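Local coordinates for protein putative S-adenosyl-L-methionine-dependent Methyltransferase (Methanococcus maripaludis, PDB 3DLC) that binds S-adenosylmethionine and probably transfers its methyl group to an acceptor, possibly a sterol, at residues N177-L190 with I200-S212. Residues are numbered along the deposited sequence; the frame is centred on the assembly and turned at random.
Unlike the reference sequence in segment 200-212: Gly203 (reference Glu). With ACT (acetate ion), chain B.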
ATOM      1  N   ASN A 177     -14.508  -2.120   1.529  1.00 12.96           N
ATOM      2  CA  ASN A 177     -13.127  -1.774   1.844  1.00 13.62           C
ATOM      3  C   ASN A 177     -12.986  -0.411   2.539  1.00 12.82           C
ATOM      4  O   ASN A 177     -12.348  -0.293   3.582  1.00 12.24           O
ATOM      5  CB  ASN A 177     -12.263  -1.765   0.579  1.00 13.13           C
ATOM      6  CG  ASN A 177     -12.037  -3.149   0.005  1.00 12.85           C
ATOM      7  OD1 ASN A 177     -12.218  -4.150   0.680  1.00 14.11           O
ATOM      8  ND2 ASN A 177     -11.637  -3.196  -1.243  1.00 12.52           N
ATOM      9  N   ILE A 178     -13.609   0.599   1.950  1.00 12.61           N
ATOM     10  CA  ILE A 178     -13.430   1.974   2.418  1.00 13.60           C
ATOM     11  C   ILE A 178     -14.617   2.328   3.296  1.00 15.44           C
ATOM     12  O   ILE A 178     -15.487   3.099   2.922  1.00 16.67           O
ATOM     13  CB  ILE A 178     -13.268   2.946   1.230  1.00 15.08           C
ATOM     14  CG1 ILE A 178     -12.257   2.433   0.200  1.00 18.27           C
ATOM     15  CG2 ILE A 178     -12.877   4.349   1.732  1.00 17.17           C
ATOM     16  CD1 ILE A 178     -10.860   2.193   0.746  1.00 18.17           C
ATOM     17  N   SER A 179     -14.670   1.717   4.476  1.00 15.05           N
ATOM     18  CA  SER A 179     -15.739   1.965   5.399  1.00 15.96           C
ATOM     19  C   SER A 179     -15.380   1.671   6.836  1.00 13.51           C
ATOM     20  O   SER A 179     -14.282   1.197   7.152  1.00 13.40           O
ATOM     21  CB  SER A 179     -16.954   1.112   5.060  1.00 18.42           C
ATOM     22  OG  SER A 179     -16.731  -0.215   5.423  1.00 21.32           O
ATOM     23  N   GLN A 180     -16.354   1.940   7.720  1.00 12.66           N
ATOM     24  CA  GLN A 180     -16.126   1.768   9.147  1.00 11.66           C
ATOM     25  C   GLN A 180     -15.990   0.321   9.549  1.00 12.77           C
ATOM     26  O   GLN A 180     -15.532   0.029  10.644  1.00 12.79           O
ATOM     27  CB  GLN A 180     -17.139   2.534   9.981  1.00 11.62           C
ATOM     28  CG  GLN A 180     -16.861   4.019   9.896  1.00 10.61           C
ATOM     29  CD  GLN A 180     -17.613   4.752  10.971  1.00 11.06           C
ATOM     30  OE1 GLN A 180     -17.387   4.491  12.169  1.00 14.43           O
ATOM     31  NE2 GLN A 180     -18.538   5.640  10.580  1.00 11.50           N
ATOM     32  N   GLU A 181     -16.393  -0.595   8.673  1.00 13.28           N
ATOM     33  CA  GLU A 181     -16.186  -2.019   8.976  1.00 15.08           C
ATOM     34  C   GLU A 181     -14.703  -2.283   9.177  1.00 13.96           C
ATOM     35  O   GLU A 181     -14.300  -3.008  10.089  1.00 14.16           O
ATOM     36  CB  GLU A 181     -16.712  -2.894   7.863  1.00 16.38           C
ATOM     37  N   ASN A 182     -13.884  -1.710   8.321  1.00 11.35           N
ATOM     38  CA  ASN A 182     -12.444  -1.849   8.387  1.00 11.90           C
ATOM     39  C   ASN A 182     -11.836  -0.992   9.453  1.00 10.50           C
ATOM     40  O   ASN A 182     -10.781  -1.383   9.996  1.00 11.78           O
ATOM     41  CB  ASN A 182     -11.784  -1.688   7.024  1.00 11.76           C
ATOM     42  CG  ASN A 182     -11.901  -2.940   6.230  1.00 12.13           C
ATOM     43  OD1 ASN A 182     -11.823  -4.052   6.797  1.00 14.58           O
ATOM     44  ND2 ASN A 182     -12.109  -2.807   4.948  1.00 13.07           N
ATOM     45  N   VAL A 183     -12.461   0.146   9.759  1.00  9.58           N
ATOM     46  CA  VAL A 183     -11.939   0.928  10.861  1.00  8.94           C
ATOM     47  C   VAL A 183     -12.031   0.060  12.122  1.00  9.93           C
ATOM     48  O   VAL A 183     -11.037  -0.058  12.876  1.00 10.78           O
ATOM     49  CB  VAL A 183     -12.661   2.249  11.018  1.00  9.53           C
ATOM     50  CG1 VAL A 183     -12.143   2.980  12.231  1.00 11.17           C
ATOM     51  CG2 VAL A 183     -12.482   3.110   9.746  1.00 10.62           C
ATOM     52  N   GLU A 184     -13.183  -0.569  12.340  1.00  9.99           N
ATOM     53  CA  GLU A 184     -13.379  -1.422  13.491  0.50 10.11           C
ATOM     54  C   GLU A 184     -12.488  -2.652  13.466  1.00  9.86           C
ATOM     55  O   GLU A 184     -11.838  -3.031  14.442  1.00 10.02           O
ATOM     56  CB  GLU A 184     -14.823  -1.877  13.579  0.50 11.35           C
ATOM     57  CG  GLU A 184     -15.014  -2.830  14.739  0.50 15.01           C
ATOM     58  CD  GLU A 184     -16.255  -2.540  15.510  0.50 15.08           C
ATOM     59  OE1 GLU A 184     -16.413  -1.366  15.905  0.50 30.11           O
ATOM     60  OE2 GLU A 184     -17.035  -3.473  15.776  0.50 31.87           O
ATOM     61  N   ARG A 185     -12.452  -3.301  12.322  1.00 10.06           N
ATOM     62  CA  ARG A 185     -11.659  -4.518  12.197  1.00 10.17           C
ATOM     63  C   ARG A 185     -10.209  -4.267  12.581  1.00 10.00           C
ATOM     64  O   ARG A 185      -9.606  -5.002  13.367  1.00  9.98           O
ATOM     65  CB  ARG A 185     -11.693  -5.074  10.778  1.00 11.15           C
ATOM     66  CG  ARG A 185     -10.907  -6.368  10.582  1.00 12.30           C
ATOM     67  CD  ARG A 185     -10.850  -6.868   9.152  1.00 14.09           C
ATOM     68  NE  ARG A 185     -10.161  -8.157   9.182  1.00 15.57           N
ATOM     69  CZ  ARG A 185      -9.498  -8.717   8.191  1.00 16.60           C
ATOM     70  NH1 ARG A 185      -9.399  -8.137   7.033  1.00 17.24           N
ATOM     71  NH2 ARG A 185      -8.918  -9.881   8.397  1.00 18.03           N
ATOM     72  N   PHE A 186      -9.639  -3.228  11.986  1.00  9.53           N
ATOM     73  CA  PHE A 186      -8.218  -2.941  12.183  1.00  8.59           C
ATOM     74  C   PHE A 186      -7.893  -2.315  13.525  1.00  9.00           C
ATOM     75  O   PHE A 186      -6.821  -2.566  14.052  1.00  9.94           O
ATOM     76  CB  PHE A 186      -7.623  -2.268  10.947  1.00  9.55           C
ATOM     77  CG  PHE A 186      -7.499  -3.217   9.825  1.00  9.01           C
ATOM     78  CD1 PHE A 186      -6.492  -4.172   9.847  1.00 10.44           C
ATOM     79  CD2 PHE A 186      -8.406  -3.262   8.813  1.00 10.18           C
ATOM     80  CE1 PHE A 186      -6.404  -5.118   8.856  1.00 10.34           C
ATOM     81  CE2 PHE A 186      -8.321  -4.189   7.819  1.00 11.02           C
ATOM     82  CZ  PHE A 186      -7.328  -5.127   7.832  1.00 10.75           C
ATOM     83  N   GLN A 187      -8.821  -1.552  14.094  1.00  8.84           N
ATOM     84  CA  GLN A 187      -8.639  -1.096  15.458  1.00  9.83           C
ATOM     85  C   GLN A 187      -8.481  -2.336  16.336  1.00  9.36           C
ATOM     86  O   GLN A 187      -7.606  -2.400  17.201  1.00  9.42           O
ATOM     87  CB  GLN A 187      -9.871  -0.264  15.886  1.00 12.65           C
ATOM     88  CG  GLN A 187     -10.109   0.110  17.252  1.00 18.81           C
ATOM     89  CD  GLN A 187     -11.544   0.686  17.399  1.00 22.78           C
ATOM     90  OE1 GLN A 187     -11.973   0.936  18.492  1.00 33.67           O
ATOM     91  NE2 GLN A 187     -12.252   0.904  16.270  1.00 25.78           N
ATOM     92  N   ASN A 188      -9.355  -3.331  16.126  1.00  8.98           N
ATOM     93  CA  ASN A 188      -9.278  -4.534  16.962  1.00  9.69           C
ATOM     94  C   ASN A 188      -7.964  -5.293  16.784  1.00  8.77           C
ATOM     95  O   ASN A 188      -7.369  -5.776  17.748  1.00  9.73           O
ATOM     96  CB  ASN A 188     -10.455  -5.460  16.705  1.00  9.65           C
ATOM     97  CG  ASN A 188     -11.783  -4.881  17.175  1.00 12.77           C
ATOM     98  OD1 ASN A 188     -11.814  -3.954  17.980  1.00 16.60           O
ATOM     99  ND2 ASN A 188     -12.885  -5.410  16.656  1.00 15.21           N
ATOM    100  N   VAL A 189      -7.457  -5.333  15.561  1.00  8.25           N
ATOM    101  CA  VAL A 189      -6.176  -5.975  15.299  1.00  8.78           C
ATOM    102  C   VAL A 189      -5.033  -5.272  16.021  1.00  8.05           C
ATOM    103  O   VAL A 189      -4.204  -5.890  16.706  1.00  7.98           O
ATOM    104  CB  VAL A 189      -5.862  -6.009  13.772  1.00  9.61           C
ATOM    105  CG1 VAL A 189      -4.432  -6.492  13.492  1.00 11.93           C
ATOM    106  CG2 VAL A 189      -6.871  -6.874  13.005  1.00 11.67           C
ATOM    107  N   LEU A 190      -4.971  -3.949  15.898  1.00  7.78           N
ATOM    108  CA  LEU A 190      -3.901  -3.180  16.515  1.00  8.02           C
ATOM    109  C   LEU A 190      -4.013  -3.259  18.029  1.00  7.78           C
ATOM    110  O   LEU A 190      -3.005  -3.293  18.736  1.00  8.52           O
ATOM    111  CB  LEU A 190      -3.931  -1.721  16.040  1.00  8.06           C
ATOM    112  CG  LEU A 190      -3.733  -1.522  14.518  1.00  8.50           C
ATOM    113  CD1 LEU A 190      -3.537  -0.044  14.258  1.00 10.54           C
ATOM    114  CD2 LEU A 190      -2.550  -2.332  13.935  1.00 10.09           C
ATOM    115  N   ILE A 200      -6.565   5.664  12.836  1.00  7.15           N
ATOM    116  CA  ILE A 200      -7.155   4.982  11.670  1.00  6.80           C
ATOM    117  C   ILE A 200      -8.150   5.977  11.141  1.00  7.33           C
ATOM    118  O   ILE A 200      -9.053   6.383  11.865  1.00  8.81           O
ATOM    119  CB  ILE A 200      -7.779   3.639  11.986  1.00  8.16           C
ATOM    120  CG1 ILE A 200      -6.747   2.687  12.596  1.00  8.20           C
ATOM    121  CG2 ILE A 200      -8.356   3.028  10.734  1.00  9.74           C
ATOM    122  CD1 ILE A 200      -7.321   1.346  13.051  1.00 11.40           C
ATOM    123  N   ILE A 201      -7.978   6.383   9.894  1.00  6.71           N
ATOM    124  CA  ILE A 201      -8.775   7.456   9.284  0.51  7.29           C
ATOM    125  C   ILE A 201      -9.623   6.959   8.135  1.00  7.22           C
ATOM    126  O   ILE A 201      -9.274   5.993   7.432  1.00  7.79           O
ATOM    127  CB  ILE A 201      -7.909   8.629   8.737  0.51  6.86           C
ATOM    128  CG1 ILE A 201      -7.026   8.191   7.580  0.51  7.78           C
ATOM    129  CG2 ILE A 201      -7.054   9.286   9.859  0.51  9.15           C
ATOM    130  CD1 ILE A 201      -6.329   9.373   6.961  0.51  9.79           C
ATOM    131  N   LEU A 202     -10.731   7.646   7.930  1.00  7.47           N
ATOM    132  CA  LEU A 202     -11.627   7.382   6.826  1.00  7.40           C
ATOM    133  C   LEU A 202     -12.190   8.710   6.372  1.00  7.56           C
ATOM    134  O   LEU A 202     -12.811   9.416   7.136  1.00  9.03           O
ATOM    135  CB  LEU A 202     -12.726   6.415   7.259  1.00  8.16           C
ATOM    136  CG  LEU A 202     -13.814   6.115   6.272  1.00 10.34           C
ATOM    137  CD1 LEU A 202     -13.295   5.391   5.062  1.00 13.16           C
ATOM    138  CD2 LEU A 202     -14.926   5.313   6.985  1.00 13.25           C
ATOM    139  N   GLY A 203     -11.955   9.032   5.113  1.00  8.39           N
ATOM    140  CA  GLY A 203     -12.449  10.264   4.555  1.00  9.66           C
ATOM    141  C   GLY A 203     -12.318  10.290   3.060  1.00  9.31           C
ATOM    142  O   GLY A 203     -12.165   9.257   2.421  1.00  9.63           O
ATOM    143  N   ASP A 204     -12.351  11.482   2.503  1.00 10.94           N
ATOM    144  CA  ASP A 204     -12.355  11.599   1.042  1.00 12.13           C
ATOM    145  C   ASP A 204     -11.083  11.079   0.398  1.00 11.44           C
ATOM    146  O   ASP A 204     -11.088  10.778  -0.787  1.00 12.93           O
ATOM    147  CB  ASP A 204     -12.660  13.035   0.608  1.00 14.32           C
ATOM    148  CG  ASP A 204     -14.124  13.440   0.882  1.00 15.59           C
ATOM    149  OD1 ASP A 204     -15.009  12.578   1.049  1.00 17.55           O
ATOM    150  OD2 ASP A 204     -14.413  14.636   0.876  1.00 21.01           O
ATOM    151  N   GLU A 205     -10.016  10.959   1.151  0.51 10.46           N
ATOM    152  CA  GLU A 205      -8.765  10.492   0.581  0.51 10.84           C
ATOM    153  C   GLU A 205      -8.618   8.993   0.664  0.51 10.34           C
ATOM    154  O   GLU A 205      -7.708   8.398   0.091  0.51 10.98           O
ATOM    155  CB  GLU A 205      -7.584  11.136   1.282  0.51 11.71           C
ATOM    156  CG  GLU A 205      -7.405  10.695   2.726  0.51 12.75           C
ATOM    157  CD  GLU A 205      -8.044  11.596   3.773  0.51 13.60           C
ATOM    158  OE1 GLU A 205      -9.242  12.049   3.681  0.51 14.70           O
ATOM    159  OE2 GLU A 205      -7.311  11.837   4.754  0.51 15.00           O
ATOM    160  N   GLY A 206      -9.538   8.395   1.388  1.00  9.31           N
ATOM    161  CA  GLY A 206      -9.599   6.931   1.544  1.00  9.02           C
ATOM    162  C   GLY A 206      -9.626   6.460   2.990  1.00  8.05           C
ATOM    163  O   GLY A 206     -10.002   7.215   3.900  1.00  8.62           O
ATOM    164  N   PHE A 207      -9.234   5.200   3.161  1.00  7.06           N
ATOM    165  CA  PHE A 207      -9.151   4.501   4.461  1.00  6.37           C
ATOM    166  C   PHE A 207      -7.668   4.250   4.701  1.00  6.15           C
ATOM    167  O   PHE A 207      -7.021   3.610   3.870  1.00  6.14           O
ATOM    168  CB  PHE A 207      -9.887   3.166   4.384  1.00  7.23           C
ATOM    169  CG  PHE A 207      -9.533   2.226   5.520  1.00  8.04           C
ATOM    170  CD1 PHE A 207     -10.070   2.387   6.783  1.00  9.90           C
ATOM    171  CD2 PHE A 207      -8.629   1.221   5.349  1.00  9.37           C
ATOM    172  CE1 PHE A 207      -9.703   1.541   7.809  1.00 10.64           C
ATOM    173  CE2 PHE A 207      -8.273   0.362   6.395  1.00 10.05           C
ATOM    174  CZ  PHE A 207      -8.813   0.534   7.598  1.00  9.14           C
ATOM    175  N   TRP A 208      -7.117   4.711   5.833  1.00  5.96           N
ATOM    176  CA  TRP A 208      -5.673   4.580   6.070  1.00  5.95           C
ATOM    177  C   TRP A 208      -5.385   4.345   7.544  1.00  6.25           C
ATOM    178  O   TRP A 208      -5.918   5.022   8.421  1.00  7.20           O
ATOM    179  CB  TRP A 208      -4.919   5.813   5.580  1.00  6.22           C
ATOM    180  CG  TRP A 208      -5.188   6.111   4.127  1.00  6.85           C
ATOM    181  CD1 TRP A 208      -6.121   6.970   3.626  1.00  7.54           C
ATOM    182  CD2 TRP A 208      -4.570   5.501   3.003  1.00  6.13           C
ATOM    183  NE1 TRP A 208      -6.102   6.937   2.257  1.00  7.82           N
ATOM    184  CE2 TRP A 208      -5.158   6.042   1.848  1.00  6.99           C
ATOM    185  CE3 TRP A 208      -3.568   4.549   2.857  1.00  7.19           C
ATOM    186  CZ2 TRP A 208      -4.749   5.675   0.557  1.00  7.88           C
ATOM    187  CZ3 TRP A 208      -3.151   4.185   1.565  1.00  7.28           C
ATOM    188  CH2 TRP A 208      -3.753   4.747   0.448  1.00  8.41           C
ATOM    189  N   ILE A 209      -4.489   3.384   7.779  1.00  5.94           N
ATOM    190  CA  ILE A 209      -3.995   3.000   9.091  1.00  6.12           C
ATOM    191  C   ILE A 209      -2.645   3.653   9.296  1.00  5.45           C
ATOM    192  O   ILE A 209      -1.704   3.402   8.544  1.00  6.40           O
ATOM    193  CB  ILE A 209      -3.891   1.470   9.172  1.00  5.82           C
ATOM    194  CG1 ILE A 209      -5.258   0.797   8.971  1.00  7.29           C
ATOM    195  CG2 ILE A 209      -3.236   1.049  10.484  1.00  8.18           C
ATOM    196  CD1 ILE A 209      -5.169  -0.686   8.579  1.00  7.79           C
ATOM    197  N   ILE A 210      -2.564   4.473  10.344  1.00  5.86           N
ATOM    198  CA  ILE A 210      -1.400   5.318  10.610  1.00  6.44           C
ATOM    199  C   ILE A 210      -0.850   5.039  12.006  1.00  5.76           C
ATOM    200  O   ILE A 210      -1.273   5.610  13.027  1.00  6.98           O
ATOM    201  CB  ILE A 210      -1.789   6.813  10.486  1.00  6.53           C
ATOM    202  CG1 ILE A 210      -2.380   7.086   9.105  1.00  7.73           C
ATOM    203  CG2 ILE A 210      -0.583   7.717  10.760  1.00  7.77           C
ATOM    204  CD1 ILE A 210      -2.974   8.464   8.903  1.00  9.24           C
ATOM    205  N   ILE A 211       0.086   4.109  12.048  1.00  6.60           N
ATOM    206  CA  ILE A 211       0.735   3.697  13.275  1.00  6.60           C
ATOM    207  C   ILE A 211       1.948   4.581  13.491  1.00  7.33           C
ATOM    208  O   ILE A 211       2.689   4.873  12.568  1.00  8.13           O
ATOM    209  CB  ILE A 211       1.168   2.227  13.178  1.00  7.30           C
ATOM    210  CG1 ILE A 211      -0.071   1.320  13.048  1.00  8.56           C
ATOM    211  CG2 ILE A 211       2.034   1.818  14.376  1.00  9.41           C
ATOM    212  CD1 ILE A 211       0.231  -0.060  12.449  1.00 10.57           C
ATOM    213  N   SER A 212       2.176   4.940  14.749  1.00  7.80           N
ATOM    214  CA  SER A 212       3.380   5.632  15.169  1.00  9.51           C
ATOM    215  C   SER A 212       4.130   4.754  16.123  1.00  9.69           C
ATOM    216  O   SER A 212       3.610   4.462  17.176  1.00 14.81           O
ATOM    217  CB  SER A 212       3.052   6.890  15.939  1.00 10.93           C
ATOM    218  OG  SER A 212       2.503   7.864  15.115  1.00 12.33           O
TER
HETATM  219  C   ACT B 219      -9.090 -10.488  12.003  0.75 28.05           C
HETATM  220  O   ACT B 219      -9.053 -11.354  11.091  0.75 28.43           O
HETATM  221  OXT ACT B 219      -9.879  -9.511  11.849  0.75 24.47           O
HETATM  222  CH3 ACT B 219      -8.230 -10.643  13.217  0.75 29.16           C
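Ile178 opens the contact with two branches: CG2 lies 3.5 Å from Leu202 CD1, and CD1 meets Phe207 CB. Ile178 is the centre of an inverse gamma turn, which leads into helix 180-190 through the N-cap Ser179. Leu202 CD2 packs on the backbone of Ser179 and on Gln180 CG. Asn182 sets its CB over one face of the Phe207 ring, 4.0 Å from the centroid, a CH-pi contact, while its amide ND2 reaches back to Asn177 O at 2.9 Å in a nearly straight bond (173°) that ties the helix start to the preceding turn. Val183 CG2 comes in at the edge of the same ring, 3.7 Å from Phe207 CE1. The Phe207 ring gets to the first helical turn because chi1, 164°, swings CG to the far side from the backbone N; a serine there would probably leave Asn182 CB and Val183 CG2 without their aromatic partner and open a gap between Asn182, Val183 and Phe186, whose CD2 lies 4.0 Å from Phe207 CZ. Phe186 crosses Ile209 at about a right angle, CG lying 3.7 Å from Ile209 CD1. Ile200 CD1 presses on the backbone at Gln187, and Leu190 CD2 closes the row 3.9 Å from Ile211 CD1. No hydrogen bond joins the segments: apolar side chains seat the helix, antiparallel (176°) to strand 200-203, on the hairpin of 198-203, the outermost strand, and 206-211, antiparallel to strand 142-148, in the Rossmann-like 3-2-1-4-5-7-6 sheet of class I methyltransferases.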